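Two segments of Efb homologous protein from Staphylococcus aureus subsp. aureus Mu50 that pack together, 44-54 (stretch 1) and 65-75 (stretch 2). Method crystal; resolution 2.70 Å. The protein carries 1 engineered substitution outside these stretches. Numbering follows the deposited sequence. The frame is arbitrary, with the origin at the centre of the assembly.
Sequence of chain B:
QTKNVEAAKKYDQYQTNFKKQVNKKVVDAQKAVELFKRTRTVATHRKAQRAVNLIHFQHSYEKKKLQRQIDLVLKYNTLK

Stretch 1 44-54: THRKAQRAVNL
Stretch 2, residues 65-75: KLQRQIDLVLK

Ile-70 is the apolar centre of the contact between two α-helices of one chain, residues 44-54 and 65-75. Of all the residues here it gives up the most surface to the opposing stretch. Its CA-to-CB bond points toward the first helix, and with chi1 and chi2 both m (-64° and -72°) its CD1 comes to 3.4 Å from Ala-48 CB. Alanine suits this place because its lone methyl, also directed toward the partner, lets the branched isoleucine come in close. One turn along the first helix, Val-52 (chi1 t, 167°) also points toward the second helix. Its CG2 lies 4.5 Å from Ile-70 CG1 and 4.3 Å from Leu-66 CB, a looser packing of aliphatic groups; Leu-66 is modelled only as far as CB.

The helices run nearly antiparallel, with 158° between their N-to-C directions (signed crossing angle -158°) and a closest axial approach of 10.1 Å. Register is set by Gln-49 opposite Ile-70, their CA atoms 7.1 Å apart, and by Val-52 opposite Gln-67, with CA atoms 6.7 Å apart. Both backbones are helical, with phi mostly between -55° and -75° and psi mostly between -30° and -50°; Ile-70 has a psi of -61°. Together the two stretches bury 343 Å².

Toward the start of stretch 1, His-45 (chi1 t, 161°; chi2 48°) leaves its backbone sideways, but its ring end comes nearer the second helix. Leu-74, pointing toward the first helix with chi1 m (-83°) and chi2 p (58°), places CD1 over one ring face, 4.2 Å from the His-45 ring centroid and 25° off the normal, a CH-pi contact. The flat ring thus offers a surface to an aliphatic methyl, while His-45 CE1 lies 3.9 Å from Leu-74 CD2.

The polar edge is a pair of glutamines. Gln-49 and Gln-67 both start sideways and bend inward with nearly matching rotamers: chi1 t, chi2 p and chi3 68° and 62°. Each amide can donate and accept, so they bond reciprocally: Gln-67 NE2 donates to Gln-49 OE1 at 3.1 Å (162°), and Gln-49 NE2 donates to Gln-67 OE1 at 3.1 Å (164°). This satisfies a buried Gln-49 beside apolar neighbours, its OE1 being 3.5 Å from Ile-70 CG2. Farther out, exposed Asp-71 (chi1 m, -70°) accepts from the same amide, Gln-67 NE2 to Asp-71 OD1 at 3.0 Å, and so helps hold the glutamine in place from within its own helix.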

# COMPACT_ATOMS: atom_id res chain seq x y z
N THR B 44 17.64 -6.43 -9.03
CA THR B 44 18.15 -7.45 -8.14
C THR B 44 18.00 -7.09 -6.67
O THR B 44 17.80 -7.97 -5.83
CB THR B 44 19.61 -7.74 -8.44
OG1 THR B 44 20.31 -6.51 -8.64
CG2 THR B 44 19.72 -8.59 -9.68
N HIS B 45 18.07 -5.80 -6.37
CA HIS B 45 17.91 -5.33 -4.99
C HIS B 45 16.48 -5.57 -4.50
O HIS B 45 16.28 -6.05 -3.38
CB HIS B 45 18.25 -3.83 -4.87
CG HIS B 45 17.70 -3.18 -3.63
ND1 HIS B 45 17.83 -3.74 -2.38
CD2 HIS B 45 17.05 -2.01 -3.46
CE1 HIS B 45 17.28 -2.93 -1.48
NE2 HIS B 45 16.80 -1.88 -2.11
N ARG B 46 15.49 -5.25 -5.34
CA ARG B 46 14.11 -5.45 -4.93
C ARG B 46 13.89 -6.92 -4.63
O ARG B 46 13.26 -7.27 -3.62
CB ARG B 46 13.15 -4.97 -6.02
CG ARG B 46 13.17 -3.46 -6.20
CD ARG B 46 12.14 -2.94 -7.19
NE ARG B 46 10.80 -2.76 -6.62
CZ ARG B 46 9.86 -3.70 -6.61
NH1 ARG B 46 10.11 -4.90 -7.14
NH2 ARG B 46 8.67 -3.46 -6.08
N LYS B 47 14.45 -7.76 -5.48
CA LYS B 47 14.32 -9.20 -5.31
C LYS B 47 15.04 -9.72 -4.05
O LYS B 47 14.52 -10.58 -3.35
CB LYS B 47 14.82 -9.93 -6.56
CG LYS B 47 14.71 -11.45 -6.47
CD LYS B 47 15.27 -12.12 -7.71
CE LYS B 47 15.19 -13.64 -7.63
NZ LYS B 47 15.71 -14.28 -8.88
N ALA B 48 16.22 -9.19 -3.78
CA ALA B 48 17.00 -9.60 -2.62
C ALA B 48 16.36 -9.14 -1.30
O ALA B 48 16.27 -9.91 -0.33
CB ALA B 48 18.43 -9.07 -2.72
N GLN B 49 15.88 -7.90 -1.25
CA GLN B 49 15.28 -7.40 -0.01
C GLN B 49 13.99 -8.14 0.38
O GLN B 49 13.76 -8.44 1.56
CB GLN B 49 14.99 -5.89 -0.12
CG GLN B 49 14.44 -5.31 1.14
CD GLN B 49 15.43 -5.39 2.29
OE1 GLN B 49 16.46 -4.72 2.29
NE2 GLN B 49 15.12 -6.22 3.29
N ARG B 50 13.15 -8.43 -0.63
CA ARG B 50 11.89 -9.12 -0.42
C ARG B 50 12.18 -10.55 -0.00
O ARG B 50 11.53 -11.08 0.89
CB ARG B 50 11.06 -9.10 -1.71
CG ARG B 50 9.59 -9.53 -1.55
CD ARG B 50 8.82 -9.32 -2.86
NE ARG B 50 7.40 -9.07 -2.66
CZ ARG B 50 6.44 -9.99 -2.75
NH1 ARG B 50 6.74 -11.25 -3.06
NH2 ARG B 50 5.17 -9.65 -2.55
N ALA B 51 13.15 -11.18 -0.63
CA ALA B 51 13.47 -12.56 -0.26
C ALA B 51 13.75 -12.60 1.25
O ALA B 51 13.14 -13.38 1.99
CB ALA B 51 14.67 -13.05 -1.05
N VAL B 52 14.68 -11.77 1.70
CA VAL B 52 15.06 -11.69 3.12
C VAL B 52 13.84 -11.38 4.00
O VAL B 52 13.64 -12.00 5.05
CB VAL B 52 16.12 -10.60 3.32
CG1 VAL B 52 16.27 -10.29 4.79
CG2 VAL B 52 17.43 -11.03 2.67
N ASN B 53 13.02 -10.40 3.59
CA ASN B 53 11.83 -10.06 4.35
C ASN B 53 10.87 -11.22 4.45
O ASN B 53 10.22 -11.39 5.48
CB ASN B 53 11.11 -8.86 3.74
CG ASN B 53 11.82 -7.55 4.08
OD1 ASN B 53 12.48 -7.44 5.13
ND2 ASN B 53 11.69 -6.54 3.20
N LEU B 54 10.78 -12.04 3.40
CA LEU B 54 9.89 -13.20 3.40
C LEU B 54 10.24 -14.22 4.51
O LEU B 54 9.38 -14.95 4.98
CB LEU B 54 9.90 -13.91 2.04
CG LEU B 54 9.46 -13.06 0.84
CD1 LEU B 54 9.55 -13.90 -0.45
CD2 LEU B 54 8.04 -12.54 1.07
N LYS B 65 22.38 -11.75 8.97
CA LYS B 65 23.62 -11.80 8.23
C LYS B 65 23.34 -11.43 6.79
O LYS B 65 24.02 -10.54 6.22
CB LYS B 65 24.22 -13.21 8.34
CG LYS B 65 25.56 -13.38 7.65
CD LYS B 65 26.30 -14.56 8.26
CE LYS B 65 26.92 -14.22 9.64
NZ LYS B 65 28.21 -13.44 9.58
N LEU B 66 22.33 -12.08 6.20
CA LEU B 66 21.95 -11.82 4.82
C LEU B 66 21.42 -10.39 4.65
O LEU B 66 21.52 -9.82 3.55
CB LEU B 66 20.92 -12.83 4.36
N GLN B 67 20.86 -9.81 5.71
CA GLN B 67 20.34 -8.45 5.61
C GLN B 67 21.50 -7.51 5.53
O GLN B 67 21.40 -6.44 4.92
CB GLN B 67 19.55 -8.04 6.85
CG GLN B 67 19.00 -6.60 6.78
CD GLN B 67 17.89 -6.44 5.70
OE1 GLN B 67 16.83 -7.07 5.78
NE2 GLN B 67 18.15 -5.60 4.69
N ARG B 68 22.60 -7.91 6.16
CA ARG B 68 23.82 -7.12 6.23
C ARG B 68 24.45 -6.96 4.85
O ARG B 68 24.85 -5.87 4.45
CB ARG B 68 24.81 -7.79 7.20
CG ARG B 68 25.88 -6.87 7.74
CD ARG B 68 27.22 -7.58 7.83
NE ARG B 68 28.25 -6.67 8.34
CZ ARG B 68 29.56 -6.90 8.32
NH1 ARG B 68 30.05 -8.03 7.81
NH2 ARG B 68 30.38 -5.99 8.81
N GLN B 69 24.53 -8.06 4.11
CA GLN B 69 25.11 -7.99 2.78
C GLN B 69 24.31 -6.99 1.92
O GLN B 69 24.89 -6.23 1.13
CB GLN B 69 25.14 -9.39 2.16
CG GLN B 69 26.01 -10.37 2.94
CD GLN B 69 27.45 -9.92 3.05
OE1 GLN B 69 27.83 -8.85 2.54
NE2 GLN B 69 28.26 -10.73 3.73
N ILE B 70 22.99 -6.97 2.11
CA ILE B 70 22.10 -6.06 1.38
C ILE B 70 22.55 -4.63 1.66
O ILE B 70 22.91 -3.87 0.76
CB ILE B 70 20.64 -6.17 1.88
CG1 ILE B 70 20.06 -7.55 1.61
CG2 ILE B 70 19.79 -5.08 1.26
CD1 ILE B 70 19.77 -7.84 0.18
N ASP B 71 22.50 -4.28 2.94
CA ASP B 71 22.86 -2.95 3.39
C ASP B 71 24.25 -2.51 2.94
O ASP B 71 24.47 -1.34 2.68
CB ASP B 71 22.76 -2.87 4.93
CG ASP B 71 21.31 -2.93 5.45
OD1 ASP B 71 20.46 -3.65 4.87
OD2 ASP B 71 21.00 -2.26 6.47
N LEU B 72 25.19 -3.45 2.86
CA LEU B 72 26.56 -3.12 2.47
C LEU B 72 26.70 -2.74 1.01
O LEU B 72 27.59 -1.96 0.64
CB LEU B 72 27.51 -4.28 2.79
CG LEU B 72 27.91 -4.40 4.26
CD1 LEU B 72 28.86 -5.57 4.46
CD2 LEU B 72 28.56 -3.10 4.71
N VAL B 73 25.83 -3.30 0.18
CA VAL B 73 25.91 -2.98 -1.23
C VAL B 73 25.25 -1.62 -1.44
O VAL B 73 25.75 -0.79 -2.20
CB VAL B 73 25.19 -4.04 -2.11
CG1 VAL B 73 25.48 -3.77 -3.59
CG2 VAL B 73 25.65 -5.46 -1.71
N LEU B 74 24.15 -1.38 -0.73
CA LEU B 74 23.45 -0.12 -0.89
C LEU B 74 24.28 1.07 -0.50
O LEU B 74 24.22 2.10 -1.17
CB LEU B 74 22.15 -0.11 -0.08
CG LEU B 74 20.90 -0.75 -0.67
CD1 LEU B 74 21.14 -2.21 -0.99
CD2 LEU B 74 19.78 -0.62 0.34
N LYS B 75 25.07 0.92 0.55
CA LYS B 75 25.89 2.03 1.05
C LYS B 75 27.08 2.44 0.19
O LYS B 75 27.38 3.62 0.07
CB LYS B 75 26.38 1.72 2.48